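Local coordinates for protein VirX1 (Cyanophage Syn10, PDB 6QGM) that iodinates diverse substrates as a viral halogenase, probably a flavin-dependent enzyme of the tryptophan halogenase family, at residues Ala33-Pro38 with Gly191-Tyr196; Arg80-Arg85 with Asp272-Lys277; Phe92-Gly97 with Ile462-Ala467; Lys187-Lys192 with Ile209-Glu214; Glu265-Val270 with Pro516-Phe521. All blocks are in the same frame, centred on the assembly; numbering follows the deposited sequence.

Interaction 1. Residues Ala33-Pro38 with Gly191-Tyr196; sequences ALIEDP and GKVTGY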
# COMPACT_ATOMS: atom_id res chain seq x y z
N ALA B 33 41.19 -10.98 3.17
CA ALA B 33 42.30 -10.12 3.66
C ALA B 33 41.69 -8.84 4.24
O ALA B 33 40.64 -8.39 3.72
CB ALA B 33 43.26 -9.82 2.55
N LEU B 34 42.30 -8.32 5.32
CA LEU B 34 41.94 -6.99 5.89
C LEU B 34 43.16 -6.08 5.88
O LEU B 34 44.18 -6.44 6.51
CB LEU B 34 41.39 -7.15 7.31
CG LEU B 34 40.76 -5.88 7.88
CD1 LEU B 34 39.55 -6.19 8.72
CD2 LEU B 34 41.78 -5.06 8.67
N ILE B 35 43.03 -4.94 5.21
CA ILE B 35 44.09 -3.89 5.07
C ILE B 35 43.80 -2.81 6.12
O ILE B 35 42.70 -2.22 6.09
CB ILE B 35 44.10 -3.33 3.64
CG1 ILE B 35 44.48 -4.42 2.62
CG2 ILE B 35 45.01 -2.13 3.54
CD1 ILE B 35 43.84 -4.24 1.27
N GLU B 36 44.77 -2.59 7.01
CA GLU B 36 44.66 -1.68 8.17
C GLU B 36 45.94 -0.83 8.16
O GLU B 36 47.00 -1.41 7.89
CB GLU B 36 44.41 -2.54 9.41
CG GLU B 36 44.77 -1.90 10.73
CD GLU B 36 44.65 -2.89 11.89
OE1 GLU B 36 43.52 -3.22 12.26
OE2 GLU B 36 45.70 -3.34 12.42
N ASP B 37 45.83 0.48 8.36
CA ASP B 37 46.97 1.44 8.41
C ASP B 37 47.48 1.48 9.84
O ASP B 37 46.77 1.96 10.73
CB ASP B 37 46.54 2.83 7.94
CG ASP B 37 47.68 3.83 7.80
OD1 ASP B 37 48.64 3.76 8.61
OD2 ASP B 37 47.58 4.69 6.88
N PRO B 38 48.70 0.98 10.12
CA PRO B 38 49.24 1.03 11.47
C PRO B 38 49.23 2.45 12.08
O PRO B 38 48.98 2.58 13.25
CB PRO B 38 50.68 0.51 11.32
CG PRO B 38 50.70 -0.26 10.01
CD PRO B 38 49.58 0.29 9.16
N GLY B 191 49.24 -1.56 5.97
CA GLY B 191 49.48 -0.67 4.83
C GLY B 191 48.42 0.40 4.68
O GLY B 191 47.32 0.25 5.23
N LYS B 192 48.79 1.49 4.01
CA LYS B 192 47.93 2.62 3.62
C LYS B 192 47.51 2.39 2.17
O LYS B 192 48.40 2.22 1.32
CB LYS B 192 48.69 3.94 3.80
CG LYS B 192 47.99 5.19 3.27
CD LYS B 192 48.57 6.47 3.76
CE LYS B 192 48.16 7.66 2.91
NZ LYS B 192 49.13 8.76 3.08
N VAL B 193 46.20 2.34 1.91
CA VAL B 193 45.61 2.36 0.53
C VAL B 193 45.80 3.78 -0.03
O VAL B 193 45.21 4.70 0.55
CB VAL B 193 44.13 1.98 0.54
CG1 VAL B 193 43.50 2.14 -0.84
CG2 VAL B 193 43.95 0.56 1.06
N THR B 194 46.58 3.93 -1.10
CA THR B 194 46.97 5.24 -1.69
C THR B 194 46.21 5.50 -2.99
O THR B 194 45.96 6.68 -3.28
CB THR B 194 48.49 5.35 -1.89
OG1 THR B 194 48.94 4.41 -2.88
CG2 THR B 194 49.25 5.13 -0.60
N GLY B 195 45.87 4.45 -3.75
CA GLY B 195 45.24 4.59 -5.08
C GLY B 195 44.57 3.31 -5.55
O GLY B 195 44.42 2.35 -4.74
N TYR B 196 44.20 3.27 -6.83
CA TYR B 196 43.45 2.16 -7.46
C TYR B 196 43.64 2.19 -8.97
O TYR B 196 44.04 3.19 -9.49
CB TYR B 196 41.95 2.30 -7.18
CG TYR B 196 41.32 3.49 -7.85
CD1 TYR B 196 41.28 4.71 -7.21
CD2 TYR B 196 40.76 3.40 -9.11
CE1 TYR B 196 40.69 5.82 -7.79
CE2 TYR B 196 40.22 4.52 -9.72
CZ TYR B 196 40.15 5.72 -9.05
OH TYR B 196 39.58 6.82 -9.62
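Where strand 31-36 runs out, its last carbonyl, Glu36 O, accepts a hydrogen bond from Gly191 N at 3.0 Å, nearly straight at the hydrogen (165°) although the donor stands 31° above the carbonyl plane. Beyond this bond regular pairing gives way to looser contacts: Asp37 CA rests 3.4 Å from Gly191 O in a CA-H...O contact, and the ring carbon CD of Pro38 lies 3.7 Å from Gly191 N. One residue earlier, Ile35 sends CG2, the branch anti to its backbone N, against Val193 CG2 at 3.8 Å, the two side chains crossing at about a right angle. That one branch thus touches both the Gly191 carbonyl and the Val193 methyl. Leu211 and Ile209 of the next strand lie against both Ile35 and Val193. On the solvent side, Asp37 and Lys192 run side by side, pointing the same way. Asp37 OD2 meets the methylene Lys192 CB at 3.4 Å, while Lys192 NZ ends 5.8 Å from Asp37 OD2, so the opposite charges are near but not paired; Asp37 OD1 is taken by the backbone N of Asn39. Glu36 turns away, hydrogen-bonded by Trp17 NE1 and near, though not touching, what looks like a GxGxxG motif. Such a neighbourhood is consistent with the Rossmann-type nucleotide-binding fold of flavin-dependent halogenases, here at the end of its second strand.

Interaction 2. Residues Arg80-Arg85 with Asp272-Lys277; sequences RFTNFR and DCHAMK
Two parallel neighbours in a mixed beta sheet, strands 78-82 and 270-275, meet here with Arg80, Phe81 and Thr82 opposite Asp272, Cys273 and His274; the axes of segments 80-82 and 272-275 lie 22° apart. Cys273 N donates to Arg80 O nearly along the C=O axis, Thr82 N makes a weak return bond to Cys273 O, and Ala275 N reaches Thr82 O in the carbonyl plane. Thr82 illustrates how a side chain can reinforce such a ladder. Its CB lies 3.6 Å from Asp272 OD1; OG1, anti to the carbonyl carbon (chi1 -53°), donates to that same oxygen at 2.8 Å, on the syn lone pair; CG2 goes the other way, to His274 ND1 at 3.6 Å. Asp272 OD1 also touches the methylene Arg80 CG, but the Arg80 guanidinium leads off to a salt bridge with Glu93. On the Phe81 and Cys273 face the contact is apolar, Phe81 CD1 against Cys273 CB at 3.9 Å. Past the strand end, Phe84 is sandwiched between Phe81 CD1 over one face and Ala275 CB over the other, the latter a CH-pi contact 3.6 Å from the Phe84 centroid. Asn83 lays CB over the His274 ring and adds a side-chain bond just past the ladder: its ND2 donates to Ala275 O at 2.9 Å, almost straight (172°) and in the amide plane.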
# COMPACT_ATOMS: atom_id res chain seq x y z
N ARG B 80 17.23 6.29 27.49
CA ARG B 80 16.60 7.29 28.38
C ARG B 80 16.69 8.66 27.70
O ARG B 80 17.77 8.99 27.18
CB ARG B 80 17.29 7.27 29.74
CG ARG B 80 16.94 8.43 30.63
CD ARG B 80 17.45 8.20 32.03
NE ARG B 80 16.81 7.01 32.57
CZ ARG B 80 17.32 6.24 33.52
NH1 ARG B 80 18.48 6.52 34.07
NH2 ARG B 80 16.65 5.18 33.93
N PHE B 81 15.60 9.42 27.70
CA PHE B 81 15.52 10.79 27.13
C PHE B 81 15.27 11.78 28.26
O PHE B 81 14.11 11.94 28.71
CB PHE B 81 14.45 10.85 26.03
CG PHE B 81 14.76 9.95 24.86
CD1 PHE B 81 15.71 10.31 23.91
CD2 PHE B 81 14.13 8.72 24.72
CE1 PHE B 81 16.00 9.47 22.84
CE2 PHE B 81 14.42 7.88 23.65
CZ PHE B 81 15.35 8.26 22.71
N THR B 82 16.34 12.42 28.71
CA THR B 82 16.32 13.56 29.66
C THR B 82 16.27 14.86 28.86
O THR B 82 17.00 14.97 27.86
CB THR B 82 17.53 13.51 30.61
OG1 THR B 82 17.55 12.20 31.22
CG2 THR B 82 17.50 14.60 31.66
N ASN B 83 15.38 15.77 29.25
CA ASN B 83 15.34 17.20 28.84
C ASN B 83 14.75 17.37 27.42
O ASN B 83 14.82 18.48 26.92
CB ASN B 83 16.73 17.83 28.94
CG ASN B 83 16.71 19.26 29.43
OD1 ASN B 83 15.97 19.59 30.34
ND2 ASN B 83 17.53 20.11 28.85
N PHE B 84 14.11 16.35 26.84
CA PHE B 84 13.70 16.32 25.42
C PHE B 84 12.28 16.86 25.20
O PHE B 84 12.03 17.39 24.10
CB PHE B 84 13.80 14.92 24.83
CG PHE B 84 14.97 14.73 23.91
CD1 PHE B 84 16.20 14.32 24.40
CD2 PHE B 84 14.85 14.97 22.54
CE1 PHE B 84 17.28 14.16 23.56
CE2 PHE B 84 15.93 14.80 21.70
CZ PHE B 84 17.15 14.41 22.21
N ARG B 85 11.37 16.68 26.15
CA ARG B 85 9.95 17.08 25.96
C ARG B 85 9.83 18.59 26.08
O ARG B 85 9.28 19.21 25.15
CB ARG B 85 9.01 16.42 26.97
CG ARG B 85 7.55 16.79 26.74
CD ARG B 85 6.52 16.10 27.62
NE ARG B 85 6.68 16.42 29.04
CZ ARG B 85 7.11 15.58 29.97
NH1 ARG B 85 7.41 14.34 29.65
NH2 ARG B 85 7.22 15.98 31.22
N ASP B 272 21.72 7.34 28.18
CA ASP B 272 20.98 8.62 28.41
C ASP B 272 21.28 9.57 27.26
O ASP B 272 22.45 9.68 26.84
CB ASP B 272 21.32 9.29 29.74
CG ASP B 272 20.49 10.53 30.05
OD1 ASP B 272 19.28 10.51 29.76
OD2 ASP B 272 21.05 11.50 30.59
N CYS B 273 20.23 10.22 26.76
CA CYS B 273 20.27 11.26 25.72
C CYS B 273 19.69 12.53 26.32
O CYS B 273 18.49 12.58 26.59
CB CYS B 273 19.49 10.79 24.49
SG CYS B 273 20.04 9.17 23.90
N HIS B 274 20.55 13.50 26.57
CA HIS B 274 20.22 14.79 27.24
C HIS B 274 20.11 15.88 26.18
O HIS B 274 21.14 16.25 25.61
CB HIS B 274 21.29 15.13 28.27
CG HIS B 274 20.91 16.29 29.11
ND1 HIS B 274 20.51 16.14 30.40
CD2 HIS B 274 20.84 17.61 28.83
CE1 HIS B 274 20.23 17.33 30.91
NE2 HIS B 274 20.41 18.24 29.96
N ALA B 275 18.90 16.39 25.92
CA ALA B 275 18.68 17.47 24.92
C ALA B 275 19.30 18.76 25.45
O ALA B 275 19.03 19.11 26.63
CB ALA B 275 17.22 17.63 24.64
N MET B 276 20.09 19.43 24.61
CA MET B 276 20.84 20.68 24.92
C MET B 276 20.25 21.83 24.10
O MET B 276 19.15 21.62 23.54
CB MET B 276 22.33 20.50 24.58
CG MET B 276 22.94 19.29 25.24
SD MET B 276 23.61 19.69 26.84
CE MET B 276 25.15 20.48 26.36
N LYS B 277 20.93 22.98 24.03
CA LYS B 277 20.38 24.19 23.35
C LYS B 277 20.37 23.99 21.83
O LYS B 277 19.43 24.50 21.20
CB LYS B 277 21.16 25.45 23.76
CG LYS B 277 20.92 25.89 25.20
CD LYS B 277 21.89 26.93 25.71
CE LYS B 277 21.28 27.76 26.83
NZ LYS B 277 22.28 28.67 27.44

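Interaction 3. Residues Phe92-Gly97 with Ile462-Ala467; sequences FEYPFG and ISFIIA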
# COMPACT_ATOMS: atom_id res chain seq x y z
N PHE B 92 11.90 10.20 30.03
CA PHE B 92 11.08 9.08 29.53
C PHE B 92 12.01 8.04 28.92
O PHE B 92 13.15 8.38 28.57
CB PHE B 92 9.97 9.59 28.61
CG PHE B 92 10.41 10.25 27.33
CD1 PHE B 92 10.58 9.51 26.17
CD2 PHE B 92 10.55 11.62 27.26
CE1 PHE B 92 10.94 10.13 24.97
CE2 PHE B 92 10.91 12.24 26.07
CZ PHE B 92 11.11 11.49 24.93
N GLU B 93 11.54 6.80 28.84
CA GLU B 93 12.35 5.66 28.34
C GLU B 93 11.75 5.16 27.03
O GLU B 93 10.52 5.30 26.81
CB GLU B 93 12.40 4.56 29.39
CG GLU B 93 12.70 5.06 30.79
CD GLU B 93 14.16 5.09 31.22
OE1 GLU B 93 15.03 4.54 30.49
OE2 GLU B 93 14.43 5.66 32.31
N TYR B 94 12.63 4.66 26.16
CA TYR B 94 12.34 3.64 25.12
C TYR B 94 13.04 2.37 25.56
O TYR B 94 14.21 2.17 25.25
CB TYR B 94 12.79 4.13 23.74
CG TYR B 94 12.49 3.20 22.60
CD1 TYR B 94 11.50 2.23 22.72
CD2 TYR B 94 13.17 3.28 21.39
CE1 TYR B 94 11.19 1.38 21.67
CE2 TYR B 94 12.86 2.45 20.33
CZ TYR B 94 11.88 1.49 20.47
OH TYR B 94 11.54 0.64 19.46
N PRO B 95 12.37 1.50 26.37
CA PRO B 95 12.96 0.25 26.84
C PRO B 95 12.94 -0.80 25.73
O PRO B 95 12.10 -0.69 24.88
CB PRO B 95 12.03 -0.15 27.98
CG PRO B 95 10.69 0.35 27.52
CD PRO B 95 10.99 1.66 26.84
N PHE B 96 13.85 -1.78 25.76
CA PHE B 96 13.91 -2.89 24.76
C PHE B 96 12.79 -3.90 25.06
O PHE B 96 12.48 -4.19 26.23
CB PHE B 96 15.28 -3.55 24.78
CG PHE B 96 16.33 -2.76 24.06
CD1 PHE B 96 16.23 -2.51 22.70
CD2 PHE B 96 17.43 -2.26 24.74
CE1 PHE B 96 17.20 -1.78 22.03
CE2 PHE B 96 18.41 -1.53 24.07
CZ PHE B 96 18.29 -1.27 22.72
N GLY B 97 12.19 -4.41 24.00
CA GLY B 97 11.05 -5.33 24.08
C GLY B 97 10.59 -5.73 22.69
O GLY B 97 10.46 -4.88 21.80
N ILE B 462 7.67 4.46 17.91
CA ILE B 462 7.01 5.80 17.83
C ILE B 462 6.16 6.00 19.09
O ILE B 462 6.17 7.14 19.63
CB ILE B 462 6.19 5.94 16.53
CG1 ILE B 462 7.12 6.18 15.33
CG2 ILE B 462 5.15 7.05 16.66
CD1 ILE B 462 6.47 5.92 13.99
N SER B 463 5.45 4.97 19.53
CA SER B 463 4.52 5.06 20.67
C SER B 463 5.26 5.58 21.91
O SER B 463 4.72 6.49 22.56
CB SER B 463 3.83 3.74 20.92
OG SER B 463 2.82 3.54 19.96
N PHE B 464 6.47 5.08 22.20
CA PHE B 464 7.23 5.48 23.41
C PHE B 464 7.66 6.96 23.31
O PHE B 464 7.68 7.66 24.33
CB PHE B 464 8.46 4.60 23.60
CG PHE B 464 8.14 3.17 23.95
CD1 PHE B 464 7.85 2.80 25.26
CD2 PHE B 464 8.10 2.20 22.96
CE1 PHE B 464 7.55 1.48 25.56
CE2 PHE B 464 7.80 0.89 23.27
CZ PHE B 464 7.50 0.54 24.57
N ILE B 465 8.00 7.41 22.11
CA ILE B 465 8.54 8.77 21.83
C ILE B 465 7.41 9.82 21.95
O ILE B 465 7.60 10.77 22.72
CB ILE B 465 9.23 8.80 20.46
CG1 ILE B 465 10.36 7.78 20.36
CG2 ILE B 465 9.73 10.21 20.14
CD1 ILE B 465 11.34 7.81 21.51
N ILE B 466 6.30 9.64 21.24
CA ILE B 466 5.16 10.61 21.28
C ILE B 466 4.45 10.55 22.64
O ILE B 466 3.97 11.62 23.10
CB ILE B 466 4.19 10.44 20.08
CG1 ILE B 466 3.47 9.10 20.09
CG2 ILE B 466 4.92 10.67 18.77
CD1 ILE B 466 2.48 8.93 18.97
N ALA B 467 4.41 9.39 23.30
CA ALA B 467 3.94 9.24 24.70
C ALA B 467 4.78 10.13 25.62
O ALA B 467 4.18 10.92 26.40
CB ALA B 467 4.00 7.80 25.15
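Three aromatic rings carry this contact, and none meets another residue across it squarely by face or edge. The rings of Phe464 and Tyr94 form an oblique pair, centroids 5.2 Å apart and planes at 33°, with the side chains crossing at about a right angle. Tyr94 CG is anti to its backbone N (chi1 -177°), which brings the CD1-CE1 side of the ring to Phe464; CD1 lies 3.4 Å from Phe464 CD2. At another part of the Phe464 ring, CE1 meets Pro95 CD at 3.7 Å, tip to tip, so the ring is held between two successive residues of the strand. Phe464 CB rests 3.9 Å from Glu93 O. Phe92, its CG in the crowded position between backbone N and carbonyl carbon, lies obliquely by Phe464 O, with Phe92 CD1 3.9 Å from it, and its CE1 approaches Ile465 CD1. Strand 92-95 and helix 462-467 run nearly antiparallel. Phe130 meets Phe464 edge-to-face from helix 129-134, and Phe402 of helix 382-408 touches Tyr94 and Ile465. Packing is mostly of rings and aliphatic carbons, with backbone carbonyls beside the rings; with no hydrogen bond between the segments, cohesion probably rests on shape and hydrophobic burial, the Glu93 carboxylate turning away to Arg80 and Ser78.

Interaction 4. Residues Lys187-Lys192 with Ile209-Glu214; sequences KHIQGK and IILDQE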
# COMPACT_ATOMS: atom_id res chain seq x y z
N LYS B 187 43.77 -12.82 6.40
CA LYS B 187 45.14 -12.29 6.15
C LYS B 187 45.18 -10.82 6.54
O LYS B 187 44.54 -10.01 5.87
CB LYS B 187 45.50 -12.51 4.69
CG LYS B 187 46.98 -12.69 4.42
CD LYS B 187 47.18 -12.93 2.95
CE LYS B 187 46.86 -11.69 2.12
NZ LYS B 187 45.89 -11.93 1.01
N HIS B 188 45.89 -10.50 7.61
CA HIS B 188 46.11 -9.12 8.12
C HIS B 188 47.22 -8.47 7.31
O HIS B 188 48.33 -9.00 7.35
CB HIS B 188 46.48 -9.18 9.61
CG HIS B 188 46.35 -7.89 10.32
ND1 HIS B 188 47.04 -7.63 11.48
CD2 HIS B 188 45.65 -6.77 10.03
CE1 HIS B 188 46.76 -6.41 11.88
NE2 HIS B 188 45.90 -5.86 11.02
N ILE B 189 46.92 -7.40 6.58
CA ILE B 189 47.88 -6.65 5.72
C ILE B 189 48.03 -5.23 6.27
O ILE B 189 47.04 -4.47 6.24
CB ILE B 189 47.43 -6.66 4.25
CG1 ILE B 189 47.41 -8.09 3.69
CG2 ILE B 189 48.29 -5.72 3.41
CD1 ILE B 189 46.78 -8.19 2.32
N GLN B 190 49.24 -4.90 6.74
CA GLN B 190 49.58 -3.58 7.32
C GLN B 190 49.96 -2.66 6.17
O GLN B 190 50.90 -3.00 5.44
CB GLN B 190 50.74 -3.71 8.31
CG GLN B 190 50.53 -4.71 9.45
CD GLN B 190 49.72 -4.17 10.61
OE1 GLN B 190 48.50 -4.04 10.52
NE2 GLN B 190 50.40 -3.85 11.70
N GLY B 191 49.24 -1.56 5.97
CA GLY B 191 49.48 -0.67 4.83
C GLY B 191 48.42 0.40 4.68
O GLY B 191 47.32 0.25 5.23
N LYS B 192 48.79 1.49 4.01
CA LYS B 192 47.93 2.62 3.62
C LYS B 192 47.51 2.39 2.17
O LYS B 192 48.40 2.22 1.32
CB LYS B 192 48.69 3.94 3.80
CG LYS B 192 47.99 5.19 3.27
CD LYS B 192 48.57 6.47 3.76
CE LYS B 192 48.16 7.66 2.91
NZ LYS B 192 49.13 8.76 3.08
N ILE B 209 43.63 -2.46 -5.93
CA ILE B 209 43.89 -1.19 -5.19
C ILE B 209 45.39 -1.16 -4.88
O ILE B 209 46.01 -2.26 -4.87
CB ILE B 209 43.02 -1.06 -3.93
CG1 ILE B 209 43.20 -2.24 -2.98
CG2 ILE B 209 41.56 -0.85 -4.31
CD1 ILE B 209 42.56 -2.05 -1.63
N ILE B 210 45.94 0.04 -4.66
CA ILE B 210 47.40 0.24 -4.42
C ILE B 210 47.63 0.50 -2.93
O ILE B 210 46.88 1.34 -2.34
CB ILE B 210 47.98 1.38 -5.29
CG1 ILE B 210 47.39 1.41 -6.69
CG2 ILE B 210 49.49 1.28 -5.32
CD1 ILE B 210 47.57 0.15 -7.41
N LEU B 211 48.64 -0.18 -2.39
CA LEU B 211 49.12 -0.08 -0.99
C LEU B 211 50.47 0.65 -0.96
O LEU B 211 51.41 0.17 -1.63
CB LEU B 211 49.27 -1.50 -0.44
CG LEU B 211 48.77 -1.67 0.99
CD1 LEU B 211 47.25 -1.74 1.00
CD2 LEU B 211 49.37 -2.90 1.64
N ASP B 212 50.57 1.75 -0.21
CA ASP B 212 51.83 2.51 0.01
C ASP B 212 52.47 2.87 -1.34
O ASP B 212 53.71 2.75 -1.47
CB ASP B 212 52.79 1.70 0.89
CG ASP B 212 52.16 1.22 2.18
OD1 ASP B 212 51.43 2.03 2.81
OD2 ASP B 212 52.40 0.04 2.54
N GLN B 213 51.65 3.27 -2.32
CA GLN B 213 52.09 3.70 -3.68
C GLN B 213 52.99 2.63 -4.32
O GLN B 213 53.83 3.01 -5.15
CB GLN B 213 52.79 5.06 -3.57
CG GLN B 213 51.79 6.21 -3.56
CD GLN B 213 52.26 7.54 -3.04
OE1 GLN B 213 53.27 8.06 -3.49
NE2 GLN B 213 51.49 8.11 -2.11
N GLU B 214 52.84 1.34 -3.98
CA GLU B 214 53.72 0.25 -4.48
C GLU B 214 52.92 -1.02 -4.78
O GLU B 214 52.86 -1.43 -5.96
CB GLU B 214 54.86 -0.02 -3.49
CG GLU B 214 55.95 1.03 -3.50
CD GLU B 214 56.47 1.39 -4.88
OE1 GLU B 214 56.42 0.54 -5.80
OE2 GLU B 214 56.89 2.55 -5.05
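Lys192 supplies both polar groups of its backbone to one residue, Asp212, and both are satisfied there. Its carbonyl O accepts from Asp212 N at 2.7 Å, with the donor nearly along the C=O axis (171°). Its amide N donates to Asp212 OD1 at 2.9 Å, arriving 34° above the carboxylate plane. The carboxylate gets there because Asp212 CG stands anti to its carbonyl carbon (chi1 -53°), folding back toward the partner strand. Lys192 O has a second, weaker neighbour, the CA-H of Leu211, at 3.3 Å. The other oxygen, Asp212 OD2, comes to 3.8 Å from Gly191 CA. Around the turn Glu214 N bonds back to Leu211 O, and Gln213 N is taken by Thr194 OG1. Beneath these bonds Leu211 extends CD2 to Ile189 CG2 at 3.5 Å; the two side chains cross obliquely. Gly191, without a side chain, lets the same methyl lie against its CA. Ile189 N and O both belong to the other neighbour, strand 31-36, through backbone bonds to Leu34 and Glu36. Asp212 and Gln213 have positive phi, as suits the tight turn between strands 206-211 and 215-217, at the open end of hairpin 187-198/206-211, in what is probably a Rossmann-type sheet.

Interaction 5. Residues Glu265-Val270 with Pro516-Phe521; sequences EEMHNV and PTHYEF
Met267 O is the best-held acceptor across this contact, gripped by one hydrogen bond: His518 ND1 donates to it at 2.9 Å, 147° at the hydrogen, from 43° above the carbonyl plane. This bond requires the proton on ND1. The other ring nitrogen, NE2, is bonded to the backbone N of Tyr75, which as a donor leaves NE2 to accept, so the imidazole is probably neutral and fixed in rotation at both ends. Asn269 CA lies over one His518 face, 4.1 Å from the centroid. His518 CG is anti to its backbone N (chi1 -174°), bringing the ring to the inverse gamma turn centred on Met267. Met267 bends at its sulfur to put CE at the edge of the Tyr519 ring, 4.1 Å from CD1. Thr517 and Glu520 form a capping box, Glu520 N donating to Thr517 OG1 at 3.2 Å and Thr517 N to Glu520 OE1 at 2.9 Å. The start of helix 518-527 is docked on the link between helix 263-266 and strand 270-275, with strand 74-76 alongside.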
# COMPACT_ATOMS: atom_id res chain seq x y z
N GLU B 265 27.07 3.50 41.50
CA GLU B 265 25.84 4.32 41.34
C GLU B 265 25.65 4.78 39.88
O GLU B 265 24.50 4.85 39.42
CB GLU B 265 25.86 5.56 42.24
CG GLU B 265 25.51 5.30 43.69
CD GLU B 265 25.08 6.56 44.47
OE1 GLU B 265 24.53 7.50 43.85
OE2 GLU B 265 25.24 6.60 45.71
N GLU B 266 26.75 5.07 39.18
CA GLU B 266 26.75 5.84 37.90
C GLU B 266 26.66 4.91 36.68
O GLU B 266 26.17 5.38 35.65
CB GLU B 266 28.03 6.65 37.76
CG GLU B 266 28.07 7.93 38.57
CD GLU B 266 29.16 8.86 38.06
OE1 GLU B 266 28.95 9.48 36.97
OE2 GLU B 266 30.22 8.92 38.72
N MET B 267 27.18 3.68 36.78
CA MET B 267 27.27 2.73 35.65
C MET B 267 25.87 2.22 35.31
O MET B 267 25.51 1.10 35.70
CB MET B 267 28.18 1.55 35.99
CG MET B 267 28.52 0.72 34.79
SD MET B 267 29.47 -0.73 35.26
CE MET B 267 30.82 0.06 36.15
N HIS B 268 25.11 3.04 34.59
CA HIS B 268 23.67 2.82 34.33
C HIS B 268 23.46 1.75 33.25
O HIS B 268 24.21 1.70 32.26
CB HIS B 268 22.96 4.14 34.02
CG HIS B 268 22.84 5.00 35.23
ND1 HIS B 268 22.67 6.35 35.17
CD2 HIS B 268 22.89 4.70 36.55
CE1 HIS B 268 22.61 6.85 36.38
NE2 HIS B 268 22.74 5.86 37.24
N ASN B 269 22.51 0.88 33.58
CA ASN B 269 21.62 0.06 32.71
C ASN B 269 21.17 0.72 31.39
O ASN B 269 20.44 0.03 30.66
CB ASN B 269 20.35 -0.18 33.53
CG ASN B 269 19.93 -1.62 33.53
OD1 ASN B 269 20.49 -2.44 32.81
ND2 ASN B 269 18.94 -1.93 34.36
N VAL B 270 21.47 2.00 31.11
CA VAL B 270 20.85 2.75 29.97
C VAL B 270 21.85 3.68 29.27
O VAL B 270 22.81 4.14 29.91
CB VAL B 270 19.61 3.56 30.41
CG1 VAL B 270 18.61 2.70 31.17
CG2 VAL B 270 20.00 4.79 31.22
N PRO B 516 19.84 -7.80 41.99
CA PRO B 516 21.15 -7.18 41.92
C PRO B 516 21.15 -5.92 41.03
O PRO B 516 20.39 -5.85 40.08
CB PRO B 516 22.06 -8.26 41.32
CG PRO B 516 21.12 -9.31 40.74
CD PRO B 516 19.82 -9.19 41.50
N THR B 517 21.99 -4.94 41.38
CA THR B 517 22.25 -3.72 40.58
C THR B 517 23.06 -4.12 39.34
O THR B 517 23.75 -5.14 39.41
CB THR B 517 23.02 -2.65 41.36
OG1 THR B 517 24.32 -3.18 41.64
CG2 THR B 517 22.34 -2.27 42.66
N HIS B 518 22.97 -3.33 38.28
CA HIS B 518 23.75 -3.48 37.02
C HIS B 518 25.21 -3.84 37.34
O HIS B 518 25.71 -4.82 36.77
CB HIS B 518 23.64 -2.20 36.17
CG HIS B 518 24.27 -2.31 34.83
ND1 HIS B 518 24.76 -1.22 34.15
CD2 HIS B 518 24.50 -3.39 34.04
CE1 HIS B 518 25.26 -1.62 33.00
NE2 HIS B 518 25.12 -2.94 32.91
N TYR B 519 25.85 -3.08 38.23
CA TYR B 519 27.28 -3.23 38.58
C TYR B 519 27.48 -4.60 39.25
O TYR B 519 28.38 -5.36 38.84
CB TYR B 519 27.75 -2.06 39.46
CG TYR B 519 29.05 -2.38 40.16
CD1 TYR B 519 30.25 -2.31 39.49
CD2 TYR B 519 29.05 -2.82 41.47
CE1 TYR B 519 31.43 -2.69 40.11
CE2 TYR B 519 30.22 -3.22 42.10
CZ TYR B 519 31.42 -3.14 41.42
OH TYR B 519 32.59 -3.47 42.02
N GLU B 520 26.66 -4.89 40.26
CA GLU B 520 26.69 -6.19 41.00
C GLU B 520 26.54 -7.33 39.99
O GLU B 520 27.35 -8.27 40.06
CB GLU B 520 25.60 -6.24 42.07
CG GLU B 520 25.87 -5.35 43.26
CD GLU B 520 24.70 -5.26 44.24
OE1 GLU B 520 23.54 -5.44 43.81
OE2 GLU B 520 24.98 -5.12 45.49
N PHE B 521 25.56 -7.26 39.07
CA PHE B 521 25.29 -8.33 38.08
C PHE B 521 26.55 -8.55 37.24
O PHE B 521 26.98 -9.70 37.11
CB PHE B 521 24.09 -8.01 37.18
CG PHE B 521 23.64 -9.16 36.30
CD1 PHE B 521 24.28 -9.45 35.11
CD2 PHE B 521 22.59 -9.96 36.69
CE1 PHE B 521 23.86 -10.51 34.32
CE2 PHE B 521 22.17 -11.02 35.90
CZ PHE B 521 22.80 -11.29 34.71

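Two groups emerge, with centres 40 Å or more apart. Interactions 1 and 4 share Gly191 and Lys192 and bind successive strands of one sheet, with strand 187-198 bonded to 31-36 on one edge and to 206-211 on the other; both are partly buried, interaction 1 with one backbone bond, interaction 4 with one backbone and one backbone-to-carboxylate bond. Interactions 2 and 3 join through neighbouring strands 78-82 and 91-95 of the second sheet, where the Arg80-Glu93 salt bridge and Phe81 connect them; interaction 2, partly buried, is a hydrogen-bonded ladder, whereas interaction 3, buried, is aromatic packing. Interaction 5, also buried, leads into strand 270-275 and has one imidazole-to-carbonyl hydrogen bond amid apolar packing.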